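Local atomic coordinates of TRAP dicarboxylate transporter, DctP subunit (Sulfurospirillum deleyianum, PDB entry 4OVS), a protein that binds succinate and probably serves as the periplasmic solute-binding subunit of a TRAP-type dicarboxylate transporter. Residues A[95-100]-A[135-140]; A[122-127]-A[322-327]; A[156-161]-A[293-298]. One frame throughout, in Å; residues are numbered along the deposited sequence.

Interaction 1: A[95-100]-A[135-140]; sequences TSLVPE and KGFVAL
L97 meets F137 with one branch of its isobutyl group while its backbone carbonyl lies against the aliphatic chain of K135, and these two touches, with a small addition from V98, make up the contact. K135 is the side chain to follow. Its CB leaves the backbone toward the loop 95-100, and CG, placed beside the backbone N and anti to the carbonyl carbon (chi1 -52°), reaches both L97 O at 3.9 Å and V98 CG2 at 4.0 Å. The chain then bends twice, at chi2 and chi3, which carries it past the same carbonyl oxygen: K135 CD stays 3.9 Å from L97 O and K135 CE comes to 3.8 Å from it. These are carbon-to-oxygen approaches, so the lysine contributes its methylene groups here and not its charge. NZ lies beyond the last of these touches, and K135 is exposed.

In this solute-binding protein of family 7, the loop 95-100 packs against the junction of helix 123-134 and strand 137-152, and L97 has its side chain about 8 Å from that of K93, a succinate-binding residue. Strand 137-152 pairs antiparallel with 233-241 in the large mixed sheet.

On the apolar side, L97 CD1 comes to 3.7 Å from F137 CE2, and the two side chains cross at about a right angle. The methyl approaches the ring obliquely. F137 also packs on L79 and K80 of helix 75-81 and on I239, so its ring is buried. V98, likewise buried, turns its CG2 to K135 and rests on K131 and V132 of helix 123-134, the helix that leads into K135.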
loop_
_atom_site.group_PDB
_atom_site.type_symbol
_atom_site.label_atom_id
_atom_site.label_comp_id
_atom_site.label_asym_id
_atom_site.label_seq_id
_atom_site.Cartn_x
_atom_site.Cartn_y
_atom_site.Cartn_z
ATOM N N THR A 95 -3.477 -8.557 -6.954
ATOM C CA THR A 95 -4.725 -8.663 -7.705
ATOM C C THR A 95 -4.663 -9.535 -8.962
ATOM O O THR A 95 -5.700 -9.930 -9.464
ATOM C CB THR A 95 -5.336 -7.269 -8.009
ATOM O OG1 THR A 95 -4.499 -6.523 -8.911
ATOM C CG2 THR A 95 -5.543 -6.482 -6.683
ATOM N N SER A 96 -3.473 -9.860 -9.456
ATOM C CA SER A 96 -3.395 -10.823 -10.544
ATOM C C SER A 96 -3.521 -12.276 -10.044
ATOM O O SER A 96 -4.077 -13.090 -10.742
ATOM C CB SER A 96 -2.127 -10.648 -11.382
ATOM O OG SER A 96 -0.950 -10.960 -10.654
ATOM N N LEU A 97 -3.003 -12.587 -8.852
ATOM C CA LEU A 97 -3.119 -13.908 -8.226
ATOM C C LEU A 97 -4.480 -14.100 -7.595
ATOM O O LEU A 97 -5.058 -15.193 -7.640
ATOM C CB LEU A 97 -2.072 -14.040 -7.107
ATOM C CG LEU A 97 -0.668 -13.753 -7.619
ATOM C CD1 LEU A 97 0.367 -13.835 -6.513
ATOM C CD2 LEU A 97 -0.327 -14.693 -8.748
ATOM N N VAL A 98 -4.958 -13.039 -6.943
ATOM C CA VAL A 98 -6.250 -13.058 -6.253
ATOM C C VAL A 98 -7.082 -11.844 -6.614
ATOM O O VAL A 98 -7.042 -10.818 -5.908
ATOM C CB VAL A 98 -6.098 -13.060 -4.734
ATOM C CG1 VAL A 98 -7.475 -13.035 -4.070
ATOM C CG2 VAL A 98 -5.295 -14.274 -4.270
ATOM N N PRO A 99 -7.829 -11.942 -7.721
ATOM C CA PRO A 99 -8.659 -10.843 -8.216
ATOM C C PRO A 99 -9.477 -10.162 -7.141
ATOM O O PRO A 99 -9.618 -8.926 -7.169
ATOM C CB PRO A 99 -9.559 -11.524 -9.237
ATOM C CG PRO A 99 -8.721 -12.637 -9.782
ATOM C CD PRO A 99 -7.775 -13.060 -8.674
ATOM N N GLU A 100 -9.972 -10.930 -6.178
ATOM C CA GLU A 100 -10.875 -10.386 -5.163
ATOM C C GLU A 100 -10.199 -9.355 -4.257
ATOM O O GLU A 100 -10.871 -8.543 -3.624
ATOM C CB GLU A 100 -11.499 -11.511 -4.304
ATOM C CG GLU A 100 -12.391 -12.470 -5.069
ATOM C CD GLU A 100 -11.619 -13.622 -5.688
ATOM O OE1 GLU A 100 -12.195 -14.718 -5.896
ATOM O OE2 GLU A 100 -10.424 -13.428 -5.978
ATOM N N LYS A 135 -2.821 -19.753 -3.114
ATOM C CA LYS A 135 -1.961 -19.523 -4.267
ATOM C C LYS A 135 -0.477 -19.669 -3.918
ATOM O O LYS A 135 0.378 -19.193 -4.647
ATOM C CB LYS A 135 -2.184 -18.119 -4.827
ATOM C CG LYS A 135 -3.632 -17.765 -5.106
ATOM C CD LYS A 135 -4.261 -18.662 -6.141
ATOM C CE LYS A 135 -3.476 -18.621 -7.429
ATOM N NZ LYS A 135 -4.160 -19.389 -8.492
ATOM N N GLY A 136 -0.173 -20.265 -2.775
ATOM C CA GLY A 136 1.200 -20.636 -2.472
ATOM C C GLY A 136 2.053 -19.627 -1.727
ATOM O O GLY A 136 3.253 -19.552 -1.965
ATOM N N PHE A 137 1.446 -18.849 -0.827
ATOM C CA PHE A 137 2.193 -17.990 0.094
ATOM C C PHE A 137 1.723 -18.233 1.498
ATOM O O PHE A 137 0.609 -18.690 1.713
ATOM C CB PHE A 137 1.998 -16.506 -0.246
ATOM C CG PHE A 137 2.529 -16.136 -1.587
ATOM C CD1 PHE A 137 3.880 -15.978 -1.775
ATOM C CD2 PHE A 137 1.680 -15.992 -2.676
ATOM C CE1 PHE A 137 4.381 -15.655 -3.013
ATOM C CE2 PHE A 137 2.175 -15.685 -3.906
ATOM C CZ PHE A 137 3.533 -15.506 -4.080
ATOM N N VAL A 138 2.563 -17.939 2.475
ATOM C CA VAL A 138 2.101 -17.964 3.841
ATOM C C VAL A 138 1.642 -16.545 4.181
ATOM O O VAL A 138 2.453 -15.636 4.260
ATOM C CB VAL A 138 3.209 -18.341 4.790
ATOM C CG1 VAL A 138 2.646 -18.538 6.197
ATOM C CG2 VAL A 138 3.921 -19.547 4.272
ATOM N N ALA A 139 0.337 -16.383 4.372
ATOM C CA ALA A 139 -0.264 -15.097 4.689
ATOM C C ALA A 139 -0.271 -14.866 6.183
ATOM O O ALA A 139 -0.793 -15.682 6.930
ATOM C CB ALA A 139 -1.695 -15.053 4.172
ATOM N N LEU A 140 0.274 -13.742 6.629
ATOM C CA LEU A 140 0.281 -13.444 8.044
ATOM C C LEU A 140 -0.695 -12.289 8.285
ATOM O O LEU A 140 -1.890 -12.472 8.095
ATOM C CB LEU A 140 1.699 -13.129 8.513
ATOM C CG LEU A 140 2.740 -14.232 8.434
ATOM C CD1 LEU A 140 4.137 -13.734 8.736
ATOM C CD2 LEU A 140 2.401 -15.296 9.390
#

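Interaction 2: A[122-127]-A[322-327]; sequences GEVGQI and EDLIKK
Helices 123-127 and 322-327 run roughly antiparallel, their axes 11.1 Å apart at closest approach and 139° between directions, with V124 and L324 the nearest pair of alpha carbons at 7.7 Å. At that separation the side chains have to bridge the gap. V124 does so with both methyls: CG1 and CG2 each stand 4.0 Å from L324 CD1, so the leucine methyl sits against the fork of the valine. L324 sends its CG anti to the backbone N (chi1 -176°), which, with chi2 near 43°, brings CD1 over to the valine although its CB sets off to one side.

K327 flanks this apolar pair. Its CD packs on V124 CG2 at 4.0 Å, and the chain, bent at chi3 and chi4, then turns its NZ to the carboxylate of E123. That glutamate is extended all the way from CB, and its OE2 lies 3.6 Å from K327 NZ, a long salt bridge between side chains that cross at about a right angle. E123 is exposed, so this long ion pair lies at the solvent side of the apolar contact.

L103, from the loop between strand 86-87 and helix 113-120, touches V124, L324 and I325, so it packs against both helices. Helix 123-134 leads on to strand 137-152, while helix 317-330 is the last helix of the chain.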
loop_
_atom_site.group_PDB
_atom_site.type_symbol
_atom_site.label_atom_id
_atom_site.label_comp_id
_atom_site.label_asym_id
_atom_site.label_seq_id
_atom_site.Cartn_x
_atom_site.Cartn_y
_atom_site.Cartn_z
ATOM N N GLY A 122 -11.467 -9.050 10.670
ATOM C CA GLY A 122 -12.736 -9.727 10.798
ATOM C C GLY A 122 -12.928 -10.703 9.654
ATOM O O GLY A 122 -11.961 -11.153 9.029
ATOM N N GLU A 123 -14.180 -11.011 9.359
ATOM C CA GLU A 123 -14.529 -12.081 8.418
ATOM C C GLU A 123 -13.958 -11.899 6.995
ATOM O O GLU A 123 -13.397 -12.832 6.423
ATOM C CB GLU A 123 -16.047 -12.186 8.355
ATOM C CG GLU A 123 -16.583 -13.210 7.374
ATOM C CD GLU A 123 -18.117 -13.222 7.310
ATOM O OE1 GLU A 123 -18.759 -12.409 8.019
ATOM O OE2 GLU A 123 -18.671 -14.048 6.551
ATOM N N VAL A 124 -14.110 -10.707 6.426
ATOM C CA VAL A 124 -13.640 -10.446 5.060
ATOM C C VAL A 124 -12.126 -10.507 4.986
ATOM O O VAL A 124 -11.563 -11.154 4.096
ATOM C CB VAL A 124 -14.157 -9.102 4.544
ATOM C CG1 VAL A 124 -13.462 -8.701 3.282
ATOM C CG2 VAL A 124 -15.654 -9.180 4.314
ATOM N N GLY A 125 -11.458 -9.841 5.920
ATOM C CA GLY A 125 -10.020 -9.969 6.007
ATOM C C GLY A 125 -9.582 -11.422 5.931
ATOM O O GLY A 125 -8.631 -11.748 5.233
ATOM N N GLN A 126 -10.271 -12.309 6.650
ATOM C CA GLN A 126 -9.831 -13.712 6.709
ATOM C C GLN A 126 -10.084 -14.437 5.394
ATOM O O GLN A 126 -9.271 -15.248 4.967
ATOM C CB GLN A 126 -10.513 -14.459 7.852
ATOM C CG GLN A 126 -9.978 -15.865 8.051
ATOM C CD GLN A 126 -8.535 -15.869 8.505
ATOM O OE1 GLN A 126 -8.184 -15.283 9.530
ATOM N NE2 GLN A 126 -7.677 -16.494 7.714
ATOM N N ILE A 127 -11.200 -14.124 4.747
ATOM C CA ILE A 127 -11.520 -14.726 3.460
ATOM C C ILE A 127 -10.425 -14.417 2.450
ATOM O O ILE A 127 -10.012 -15.293 1.699
ATOM C CB ILE A 127 -12.843 -14.216 2.929
ATOM C CG1 ILE A 127 -13.998 -14.983 3.567
ATOM C CG2 ILE A 127 -12.906 -14.384 1.409
ATOM C CD1 ILE A 127 -15.338 -14.232 3.511
ATOM N N GLU A 322 -20.292 -9.345 -5.839
ATOM C CA GLU A 322 -21.204 -8.326 -5.367
ATOM C C GLU A 322 -21.401 -8.471 -3.877
ATOM O O GLU A 322 -21.297 -7.499 -3.147
ATOM C CB GLU A 322 -22.545 -8.400 -6.051
ATOM C CG GLU A 322 -23.544 -7.442 -5.434
ATOM C CD GLU A 322 -24.807 -7.278 -6.265
ATOM O OE1 GLU A 322 -25.067 -8.132 -7.135
ATOM O OE2 GLU A 322 -25.540 -6.287 -6.053
ATOM N N ASP A 323 -21.671 -9.683 -3.413
ATOM C CA ASP A 323 -22.019 -9.855 -2.015
ATOM C C ASP A 323 -20.807 -9.605 -1.122
ATOM O O ASP A 323 -20.947 -9.324 0.066
ATOM C CB ASP A 323 -22.650 -11.233 -1.779
ATOM C CG ASP A 323 -24.068 -11.332 -2.361
ATOM O OD1 ASP A 323 -24.845 -10.336 -2.260
ATOM O OD2 ASP A 323 -24.399 -12.394 -2.941
ATOM N N LEU A 324 -19.612 -9.678 -1.692
ATOM C CA LEU A 324 -18.411 -9.414 -0.914
ATOM C C LEU A 324 -18.346 -7.903 -0.700
ATOM O O LEU A 324 -18.138 -7.438 0.416
ATOM C CB LEU A 324 -17.182 -9.976 -1.624
ATOM C CG LEU A 324 -15.801 -9.909 -0.965
ATOM C CD1 LEU A 324 -15.847 -10.269 0.507
ATOM C CD2 LEU A 324 -14.841 -10.850 -1.688
ATOM N N ILE A 325 -18.581 -7.136 -1.760
ATOM C CA ILE A 325 -18.562 -5.663 -1.664
ATOM C C ILE A 325 -19.630 -5.203 -0.661
ATOM O O ILE A 325 -19.424 -4.268 0.089
ATOM C CB ILE A 325 -18.880 -4.995 -3.030
ATOM C CG1 ILE A 325 -17.741 -5.189 -4.029
ATOM C CG2 ILE A 325 -19.097 -3.512 -2.860
ATOM C CD1 ILE A 325 -18.129 -4.844 -5.457
ATOM N N LYS A 326 -20.773 -5.888 -0.647
ATOM C CA LYS A 326 -21.881 -5.516 0.240
ATOM C C LYS A 326 -21.584 -5.835 1.698
ATOM O O LYS A 326 -21.940 -5.068 2.591
ATOM C CB LYS A 326 -23.202 -6.179 -0.206
ATOM C CG LYS A 326 -23.907 -5.417 -1.330
ATOM C CD LYS A 326 -25.229 -6.051 -1.765
ATOM C CE LYS A 326 -25.645 -5.553 -3.160
ATOM N NZ LYS A 326 -25.531 -4.052 -3.348
ATOM N N LYS A 327 -20.927 -6.961 1.938
ATOM C CA LYS A 327 -20.461 -7.292 3.276
ATOM C C LYS A 327 -19.590 -6.180 3.834
ATOM O O LYS A 327 -19.749 -5.785 4.983
ATOM C CB LYS A 327 -19.639 -8.570 3.245
ATOM C CG LYS A 327 -20.120 -9.632 4.221
ATOM C CD LYS A 327 -19.231 -10.871 4.211
ATOM C CE LYS A 327 -19.382 -11.647 2.926
ATOM N NZ LYS A 327 -19.706 -13.096 3.195
#

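Interaction 3: A[156-161]-A[293-298]; sequences PILLPE and KIHTLT
L158 lays its CD2 methyl over one face of the H295 ring, and H295 together with L297 makes the close-packed part of the contact. The methyl stands 4.2 Å from the ring centroid and 26° off the ring normal, a CH-pi contact, with H295 CG as its nearest ring atom at 3.8 Å. L297 brings its CD2 to 3.5 Å from L158 O, the shortest approach here; that oxygen also accepts a hydrogen bond from W305 NE1.

The looser, solvent side is the fringe formed by P156 and L158. With CG beside the backbone N (chi1 -48°), the H295 ring is carried toward both. P156 CB comes to the ring obliquely, 3.6 Å from H295 NE2, a nitrogen hydrogen-bonded to D225 OD2, which ties down the far end of the imidazole. None of the four touching residues is fully buried, and T296 next door is exposed with its CB directed away from 156-161.

H295 belongs to strand 293-295, which lies parallel to strand 225-227 in the mixed sheet. L297 leads into helix 299-310, whose W305 also packs on I157 and P160, while segment 156-161 follows strand 137-152 and leads into the weakly bonded helix 160-163.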
loop_
_atom_site.group_PDB
_atom_site.type_symbol
_atom_site.label_atom_id
_atom_site.label_comp_id
_atom_site.label_asym_id
_atom_site.label_seq_id
_atom_site.Cartn_x
_atom_site.Cartn_y
_atom_site.Cartn_z
ATOM N N PRO A 156 -4.341 22.205 -10.618
ATOM C CA PRO A 156 -4.994 21.685 -9.406
ATOM C C PRO A 156 -6.127 20.707 -9.702
ATOM O O PRO A 156 -6.964 21.016 -10.559
ATOM C CB PRO A 156 -5.562 22.943 -8.762
ATOM C CG PRO A 156 -4.680 24.066 -9.267
ATOM C CD PRO A 156 -4.322 23.680 -10.651
ATOM N N ILE A 157 -6.159 19.563 -9.018
ATOM C CA ILE A 157 -7.268 18.611 -9.146
ATOM C C ILE A 157 -8.318 18.876 -8.063
ATOM O O ILE A 157 -8.136 18.477 -6.903
ATOM C CB ILE A 157 -6.802 17.150 -8.972
ATOM C CG1 ILE A 157 -5.524 16.849 -9.763
ATOM C CG2 ILE A 157 -7.914 16.187 -9.385
ATOM C CD1 ILE A 157 -5.675 17.031 -11.180
ATOM N N LEU A 158 -9.401 19.565 -8.420
ATOM C CA LEU A 158 -10.430 19.940 -7.438
ATOM C C LEU A 158 -11.717 19.149 -7.667
ATOM O O LEU A 158 -12.435 18.836 -6.704
ATOM C CB LEU A 158 -10.737 21.435 -7.487
ATOM C CG LEU A 158 -9.549 22.408 -7.362
ATOM C CD1 LEU A 158 -10.065 23.819 -7.183
ATOM C CD2 LEU A 158 -8.578 22.071 -6.216
ATOM N N LEU A 159 -11.986 18.845 -8.942
ATOM C CA LEU A 159 -13.157 18.086 -9.366
ATOM C C LEU A 159 -12.737 17.101 -10.416
ATOM O O LEU A 159 -11.727 17.318 -11.088
ATOM C CB LEU A 159 -14.171 18.983 -10.040
ATOM C CG LEU A 159 -14.897 20.028 -9.220
ATOM C CD1 LEU A 159 -15.667 20.910 -10.184
ATOM C CD2 LEU A 159 -15.814 19.372 -8.206
ATOM N N PRO A 160 -13.537 16.037 -10.603
ATOM C CA PRO A 160 -13.280 14.986 -11.594
ATOM C C PRO A 160 -12.889 15.552 -12.948
ATOM O O PRO A 160 -11.979 15.049 -13.606
ATOM C CB PRO A 160 -14.626 14.283 -11.685
ATOM C CG PRO A 160 -15.170 14.423 -10.305
ATOM C CD PRO A 160 -14.795 15.804 -9.884
ATOM N N GLU A 161 -13.605 16.599 -13.336
ATOM C CA GLU A 161 -13.330 17.374 -14.516
ATOM C C GLU A 161 -11.836 17.674 -14.706
ATOM O O GLU A 161 -11.327 17.640 -15.821
ATOM C CB GLU A 161 -14.127 18.666 -14.388
ATOM C CG GLU A 161 -14.010 19.602 -15.535
ATOM C CD GLU A 161 -14.344 21.041 -15.145
ATOM O OE1 GLU A 161 -14.722 21.260 -13.966
ATOM O OE2 GLU A 161 -14.216 21.944 -16.015
ATOM N N LYS A 293 1.199 23.599 -3.877
ATOM C CA LYS A 293 -0.034 24.077 -3.278
ATOM C C LYS A 293 -0.793 22.842 -2.790
ATOM O O LYS A 293 -0.865 21.853 -3.509
ATOM C CB LYS A 293 -0.901 24.811 -4.303
ATOM C CG LYS A 293 -0.232 25.949 -5.026
ATOM C CD LYS A 293 0.155 27.103 -4.099
ATOM C CE LYS A 293 -1.055 27.743 -3.418
ATOM N NZ LYS A 293 -0.706 28.997 -2.639
ATOM N N ILE A 294 -1.335 22.904 -1.581
ATOM C CA ILE A 294 -2.120 21.817 -0.989
ATOM C C ILE A 294 -3.600 22.210 -0.970
ATOM O O ILE A 294 -3.964 23.264 -0.462
ATOM C CB ILE A 294 -1.613 21.542 0.412
ATOM C CG1 ILE A 294 -0.111 21.315 0.352
ATOM C CG2 ILE A 294 -2.356 20.363 1.094
ATOM C CD1 ILE A 294 0.548 21.307 1.698
ATOM N N HIS A 295 -4.467 21.390 -1.547
ATOM C CA HIS A 295 -5.878 21.746 -1.647
ATOM C C HIS A 295 -6.711 20.787 -0.864
ATOM O O HIS A 295 -6.497 19.600 -0.950
ATOM C CB HIS A 295 -6.365 21.693 -3.086
ATOM C CG HIS A 295 -5.461 22.382 -4.038
ATOM N ND1 HIS A 295 -5.474 23.748 -4.216
ATOM C CD2 HIS A 295 -4.503 21.903 -4.861
ATOM C CE1 HIS A 295 -4.567 24.078 -5.116
ATOM N NE2 HIS A 295 -3.962 22.978 -5.521
ATOM N N THR A 296 -7.678 21.320 -0.134
ATOM C CA THR A 296 -8.623 20.530 0.614
ATOM C C THR A 296 -9.982 20.644 -0.068
ATOM O O THR A 296 -10.258 21.633 -0.695
ATOM C CB THR A 296 -8.734 21.037 2.046
ATOM O OG1 THR A 296 -9.258 22.349 2.031
ATOM C CG2 THR A 296 -7.401 21.079 2.702
ATOM N N LEU A 297 -10.829 19.630 0.046
ATOM C CA LEU A 297 -12.070 19.619 -0.710
ATOM C C LEU A 297 -13.274 20.093 0.106
ATOM O O LEU A 297 -13.355 19.886 1.315
ATOM C CB LEU A 297 -12.351 18.215 -1.261
ATOM C CG LEU A 297 -11.321 17.627 -2.229
ATOM C CD1 LEU A 297 -11.737 16.222 -2.615
ATOM C CD2 LEU A 297 -11.137 18.491 -3.471
ATOM N N THR A 298 -14.223 20.718 -0.572
ATOM C CA THR A 298 -15.482 21.046 0.056
ATOM C C THR A 298 -16.340 19.793 0.025
ATOM O O THR A 298 -16.079 18.879 -0.751
ATOM C CB THR A 298 -16.193 22.163 -0.691
ATOM O OG1 THR A 298 -16.622 21.679 -1.971
ATOM C CG2 THR A 298 -15.256 23.367 -0.877
#

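From the N terminus, residues 95-100 come first, and interaction 1 closes a loop of 34 residues when the chain returns as strand 137-152. Within that loop, segment 122-127 begins the longer closure of interaction 2, completed only by the last helix, so the two cross along the chain. They also meet in space, where E100 CB lies 4.3 Å from L324 CD2. Interaction 3 opens after interaction 1 has closed and falls wholly within the span of interaction 2; its centre is about 35 Å from that of interaction 1, across the chain's centre. Interactions 1 and 3 both reach the mixed sheet, whereas interaction 2 joins two helices.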